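PDB 4K0J: heavy metal cation tricomponent efflux pump ZneA(CzcA-like) from Cupriavidus metallidurans, which probably drives zinc efflux in exchange for protons, as an inner-membrane pump of the resistance-nodulation-cell division superfamily. Local coordinates for residues T46-T51 against S126-T131; H80-K85 against I93-K98. All blocks are in the same frame, centred on the assembly; numbering follows the deposited sequence.

Contact 1. Residues T46-T51 against S126-T131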
loop_
_atom_site.group_PDB
_atom_site.type_symbol
_atom_site.label_atom_id
_atom_site.label_comp_id
_atom_site.label_asym_id
_atom_site.label_seq_id
_atom_site.Cartn_x
_atom_site.Cartn_y
_atom_site.Cartn_z
ATOM N N THR C 46 6.972 5.011 14.854
ATOM C CA THR C 46 8.285 4.426 15.115
ATOM C C THR C 46 8.317 2.912 14.937
ATOM O O THR C 46 7.287 2.244 15.006
ATOM C CB THR C 46 8.781 4.764 16.535
ATOM O OG1 THR C 46 9.964 4.010 16.814
ATOM C CG2 THR C 46 7.718 4.424 17.571
ATOM N N SER C 47 9.510 2.383 14.709
ATOM C CA SER C 47 9.705 0.947 14.603
ATOM C C SER C 47 11.162 0.611 14.872
ATOM O O SER C 47 12.063 1.350 14.468
ATOM C CB SER C 47 9.291 0.441 13.224
ATOM O OG SER C 47 9.330 -0.971 13.180
ATOM N N GLN C 48 11.396 -0.497 15.568
ATOM C CA GLN C 48 12.759 -0.906 15.900
ATOM C C GLN C 48 13.109 -2.299 15.370
ATOM O O GLN C 48 12.258 -3.194 15.305
ATOM C CB GLN C 48 13.029 -0.797 17.411
ATOM C CG GLN C 48 11.833 -1.134 18.294
ATOM C CD GLN C 48 12.181 -1.191 19.769
ATOM O OE1 GLN C 48 13.340 -1.028 20.150
ATOM N NE2 GLN C 48 11.176 -1.428 20.611
ATOM N N VAL C 49 14.370 -2.455 14.970
ATOM C CA VAL C 49 14.888 -3.732 14.484
ATOM C C VAL C 49 15.767 -4.420 15.529
ATOM O O VAL C 49 16.637 -3.799 16.138
ATOM C CB VAL C 49 15.655 -3.579 13.140
ATOM C CG1 VAL C 49 16.448 -2.291 13.108
ATOM C CG2 VAL C 49 16.572 -4.774 12.895
ATOM N N VAL C 50 15.520 -5.709 15.732
ATOM C CA VAL C 50 16.213 -6.466 16.757
ATOM C C VAL C 50 17.138 -7.503 16.136
ATOM O O VAL C 50 16.680 -8.485 15.547
ATOM C CB VAL C 50 15.214 -7.185 17.680
ATOM C CG1 VAL C 50 15.893 -7.614 18.967
ATOM C CG2 VAL C 50 14.032 -6.284 17.976
ATOM N N THR C 51 18.442 -7.269 16.256
ATOM C CA THR C 51 19.429 -8.267 15.873
ATOM C C THR C 51 19.919 -8.935 17.145
ATOM O O THR C 51 20.806 -8.416 17.822
ATOM C CB THR C 51 20.635 -7.649 15.135
ATOM O OG1 THR C 51 20.180 -6.771 14.098
ATOM C CG2 THR C 51 21.487 -8.742 14.520
ATOM N N SER C 126 15.499 -8.759 12.900
ATOM C CA SER C 126 14.048 -8.908 12.836
ATOM C C SER C 126 13.331 -7.584 13.107
ATOM O O SER C 126 13.966 -6.582 13.426
ATOM C CB SER C 126 13.596 -9.975 13.836
ATOM O OG SER C 126 12.241 -9.796 14.210
ATOM N N LEU C 127 12.008 -7.581 12.976
ATOM C CA LEU C 127 11.225 -6.385 13.261
ATOM C C LEU C 127 10.383 -6.564 14.519
ATOM O O LEU C 127 9.739 -7.592 14.704
ATOM C CB LEU C 127 10.329 -6.038 12.078
ATOM C CG LEU C 127 10.239 -4.546 11.766
ATOM C CD1 LEU C 127 11.608 -4.011 11.426
ATOM C CD2 LEU C 127 9.285 -4.306 10.616
ATOM N N ASP C 128 10.400 -5.560 15.390
ATOM C CA ASP C 128 9.611 -5.598 16.617
ATOM C C ASP C 128 8.120 -5.513 16.275
ATOM O O ASP C 128 7.763 -5.054 15.196
ATOM C CB ASP C 128 10.026 -4.457 17.557
ATOM C CG ASP C 128 9.321 -3.143 17.241
ATOM O OD1 ASP C 128 8.804 -2.502 18.182
ATOM O OD2 ASP C 128 9.291 -2.739 16.059
ATOM N N PRO C 129 7.248 -5.976 17.186
ATOM C CA PRO C 129 5.794 -5.901 16.985
ATOM C C PRO C 129 5.275 -4.484 16.726
ATOM O O PRO C 129 5.818 -3.513 17.251
ATOM C CB PRO C 129 5.227 -6.451 18.307
ATOM C CG PRO C 129 6.378 -6.497 19.261
ATOM C CD PRO C 129 7.584 -6.715 18.413
ATOM N N LEU C 130 4.225 -4.378 15.916
ATOM C CA LEU C 130 3.660 -3.083 15.546
ATOM C C LEU C 130 2.705 -2.561 16.618
ATOM O O LEU C 130 1.489 -2.778 16.564
ATOM C CB LEU C 130 2.959 -3.158 14.187
ATOM C CG LEU C 130 2.397 -1.845 13.640
ATOM C CD1 LEU C 130 3.481 -0.797 13.514
ATOM C CD2 LEU C 130 1.722 -2.062 12.298
ATOM N N THR C 131 3.276 -1.861 17.590
ATOM C CA THR C 131 2.519 -1.326 18.707
ATOM C C THR C 131 3.066 0.037 19.101
ATOM O O THR C 131 4.231 0.343 18.852
ATOM C CB THR C 131 2.574 -2.276 19.926
ATOM O OG1 THR C 131 2.053 -1.613 21.080
ATOM C CG2 THR C 131 4.006 -2.696 20.216
#
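Val-50 and Ser-126 form an antiparallel hydrogen-bonded pair: Val-50 N reaches Ser-126 O at 2.9 Å, and Ser-126 N returns a bond to Val-50 O. One residue further, Val-49 and Leu-127 make the non-hydrogen-bonded pair, with CA atoms 4.7 Å apart, and here Val-49 CA also approaches Ser-126 O in a CA-H...O contact. The bonding continues at Asp-128, beyond the end of the short strand 126-127. Its N donates to Gln-48 O at 3.0 Å, while its carboxylate takes the place of a second backbone acceptor: Gln-48 N donates to Asp-128 OD2 at 3.1 Å, from above the carboxylate plane. With Asp-128 CG between its own backbone N and carbonyl carbon (chi1 85°), CG lies near Gln-48 CG and O. The two side chains cross at about a right angle, the Gln-48 CG methylene passing beside the carboxylate. On the face carrying Val-49 and Leu-127 the apolar contact is loose, Val-49 CB to Leu-127 CD1 being 4.4 Å.

In the second shell, Arg-107 NH2 forms a salt bridge with Asp-128 OD2, so that this oxygen is held by both a backbone N-H and a guanidinium, which probably stabilises the charged carboxylate. Leu-127 leans on Arg-107, Leu-110 and Gln-111 of helix 103-113, and Val-49 packs on Ile-73 of helix 62-73. Strand 46-52 thus lies between the outermost strand 126-127 and strand 90-97, with both helices on the Val-49 and Leu-127 face, consistent with the first porter subdomain of RND pumps.

Contact 2. Residues H80-K85 against I93-K98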
loop_
_atom_site.group_PDB
_atom_site.type_symbol
_atom_site.label_atom_id
_atom_site.label_comp_id
_atom_site.label_asym_id
_atom_site.label_seq_id
_atom_site.Cartn_x
_atom_site.Cartn_y
_atom_site.Cartn_z
ATOM N N HIS C 80 13.107 10.226 10.446
ATOM C CA HIS C 80 13.228 11.483 11.176
ATOM C C HIS C 80 14.361 11.433 12.188
ATOM O O HIS C 80 15.303 12.214 12.111
ATOM C CB HIS C 80 11.923 11.825 11.887
ATOM C CG HIS C 80 11.979 13.097 12.673
ATOM N ND1 HIS C 80 11.640 13.164 14.007
ATOM C CD2 HIS C 80 12.337 14.352 12.311
ATOM C CE1 HIS C 80 11.784 14.408 14.433
ATOM N NE2 HIS C 80 12.204 15.147 13.422
ATOM N N VAL C 81 14.258 10.515 13.144
ATOM C CA VAL C 81 15.308 10.327 14.140
ATOM C C VAL C 81 15.769 8.879 14.140
ATOM O O VAL C 81 14.946 7.961 14.136
ATOM C CB VAL C 81 14.822 10.691 15.553
ATOM C CG1 VAL C 81 15.937 10.509 16.567
ATOM C CG2 VAL C 81 14.319 12.118 15.587
ATOM N N MET C 82 17.083 8.668 14.143
ATOM C CA MET C 82 17.606 7.309 14.158
ATOM C C MET C 82 18.549 7.042 15.322
ATOM O O MET C 82 19.642 7.587 15.382
ATOM C CB MET C 82 18.299 6.978 12.843
ATOM C CG MET C 82 18.443 5.491 12.627
ATOM S SD MET C 82 19.818 5.070 11.550
ATOM C CE MET C 82 19.708 3.286 11.606
ATOM N N ARG C 83 18.111 6.184 16.237
ATOM C CA ARG C 83 18.895 5.814 17.407
ATOM C C ARG C 83 19.242 4.334 17.367
ATOM O O ARG C 83 18.655 3.578 16.598
ATOM C CB ARG C 83 18.111 6.130 18.681
ATOM C CG ARG C 83 18.369 7.519 19.223
ATOM C CD ARG C 83 17.111 8.363 19.262
ATOM N NE ARG C 83 16.126 7.841 20.202
ATOM C CZ ARG C 83 15.005 8.474 20.524
ATOM N NH1 ARG C 83 14.731 9.655 19.985
ATOM N NH2 ARG C 83 14.159 7.927 21.383
ATOM N N SER C 84 20.193 3.916 18.192
ATOM C CA SER C 84 20.578 2.508 18.247
ATOM C C SER C 84 21.367 2.168 19.510
ATOM O O SER C 84 22.101 3.001 20.040
ATOM C CB SER C 84 21.389 2.124 17.006
ATOM O OG SER C 84 22.540 2.938 16.867
ATOM N N LYS C 85 21.213 0.934 19.983
ATOM C CA LYS C 85 21.882 0.503 21.203
ATOM C C LYS C 85 22.429 -0.912 21.088
ATOM O O LYS C 85 21.719 -1.843 20.702
ATOM C CB LYS C 85 20.942 0.605 22.397
ATOM C CG LYS C 85 21.656 0.612 23.723
ATOM C CD LYS C 85 20.669 0.741 24.871
ATOM C CE LYS C 85 19.813 1.995 24.741
ATOM N NZ LYS C 85 18.849 2.127 25.870
ATOM N N ILE C 93 17.959 -1.367 17.049
ATOM C CA ILE C 93 18.005 -0.069 16.393
ATOM C C ILE C 93 16.624 0.551 16.317
ATOM O O ILE C 93 15.716 -0.030 15.737
ATOM C CB ILE C 93 18.573 -0.191 14.972
ATOM C CG1 ILE C 93 20.064 -0.543 15.021
ATOM C CG2 ILE C 93 18.326 1.083 14.188
ATOM C CD1 ILE C 93 20.687 -0.764 13.662
ATOM N N THR C 94 16.465 1.728 16.912
ATOM C CA THR C 94 15.181 2.415 16.901
ATOM C C THR C 94 15.132 3.443 15.776
ATOM O O THR C 94 16.056 4.237 15.618
ATOM C CB THR C 94 14.896 3.105 18.253
ATOM O OG1 THR C 94 14.731 2.112 19.271
ATOM C CG2 THR C 94 13.631 3.939 18.176
ATOM N N VAL C 95 14.059 3.413 14.986
ATOM C CA VAL C 95 13.844 4.439 13.969
ATOM C C VAL C 95 12.492 5.102 14.142
ATOM O O VAL C 95 11.468 4.428 14.126
ATOM C CB VAL C 95 13.920 3.876 12.539
ATOM C CG1 VAL C 95 13.433 4.919 11.536
ATOM C CG2 VAL C 95 15.336 3.451 12.214
ATOM N N VAL C 96 12.491 6.421 14.312
ATOM C CA VAL C 96 11.251 7.182 14.320
ATOM C C VAL C 96 11.165 7.995 13.033
ATOM O O VAL C 96 12.166 8.539 12.564
ATOM C CB VAL C 96 11.110 8.060 15.590
ATOM C CG1 VAL C 96 12.382 8.014 16.419
ATOM C CG2 VAL C 96 10.743 9.497 15.239
ATOM N N PHE C 97 9.964 8.046 12.460
ATOM C CA PHE C 97 9.737 8.626 11.137
ATOM C C PHE C 97 9.146 10.032 11.190
ATOM O O PHE C 97 8.830 10.545 12.263
ATOM C CB PHE C 97 8.809 7.726 10.321
ATOM C CG PHE C 97 9.396 6.383 9.993
ATOM C CD1 PHE C 97 9.433 5.375 10.940
ATOM C CD2 PHE C 97 9.896 6.123 8.730
ATOM C CE1 PHE C 97 9.969 4.139 10.637
ATOM C CE2 PHE C 97 10.429 4.883 8.422
ATOM C CZ PHE C 97 10.465 3.891 9.377
ATOM N N LYS C 98 9.011 10.655 10.024
ATOM C CA LYS C 98 8.364 11.958 9.928
ATOM C C LYS C 98 6.866 11.755 10.050
ATOM O O LYS C 98 6.391 10.629 9.979
ATOM C CB LYS C 98 8.701 12.643 8.599
ATOM C CG LYS C 98 9.855 13.635 8.666
ATOM C CD LYS C 98 9.508 14.839 9.537
ATOM C CE LYS C 98 10.664 15.831 9.612
ATOM N NZ LYS C 98 10.383 16.950 10.557
#
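Strands 80-85 and 93-97 run antiparallel, 4.5 Å apart at closest approach and 167° between their directions, with Val-81 opposite Val-96 and Arg-83 opposite Thr-94 as hydrogen-bonded pairs. At one end Val-96 O accepts from both His-80 N and Val-81 N, each at 2.9 Å; the His-80 bond lies in the carbonyl plane, on a lone pair, whereas Val-81 N is tilted 31° from that plane. On one face Val-81 CB meets Val-96 CG1 at 3.7 Å, and Val-96 CG2 comes to the edge of the His-80 ring near ND1. Lys-98 CE lies 3.5 Å from His-80 CD2, approaching the ring obliquely. On the other face Met-82 makes apolar contacts: its CG touches Val-95 CG2 and its extended chain carries CE to Ile-93 CG2, both at 3.7 Å. Next to it Ser-84 CB rests on Ile-93 CG1 at 3.6 Å, while Ser-84 OG hydrogen-bonds Arg-801 O and Glu-70 OE2. Arg-83, on the Val-81 face, sends NH1 to Leu-660 O. Two residues facing Val-96 make a classic beta bulge, here within a beta hairpin whose Met-82 face packs on helix 62-73, as expected of an RND porter subdomain.

In the fold
From the N terminus the chain first lays down strand 46-52, passes through helix 62-73, and turns back through the hairpin of strands 79-87 and 90-97, where contact 2 closes a short local loop. It then runs through helix 103-113 and a partly unmodelled segment before strand 126-127 returns to strand 46-52 and closes the much longer loop of contact 1, which encloses contact 2 entirely. The contact centres lie about 11 Å apart, and the two contacts share one antiparallel sheet: Val-49 N to Ile-93 O and Ser-47 N to Val-95 O are probable hydrogen bonds between strands 46-52 and 90-97. Strand 788-802 extends this sheet beyond strand 79-87, joining it to a distant part of the sequence.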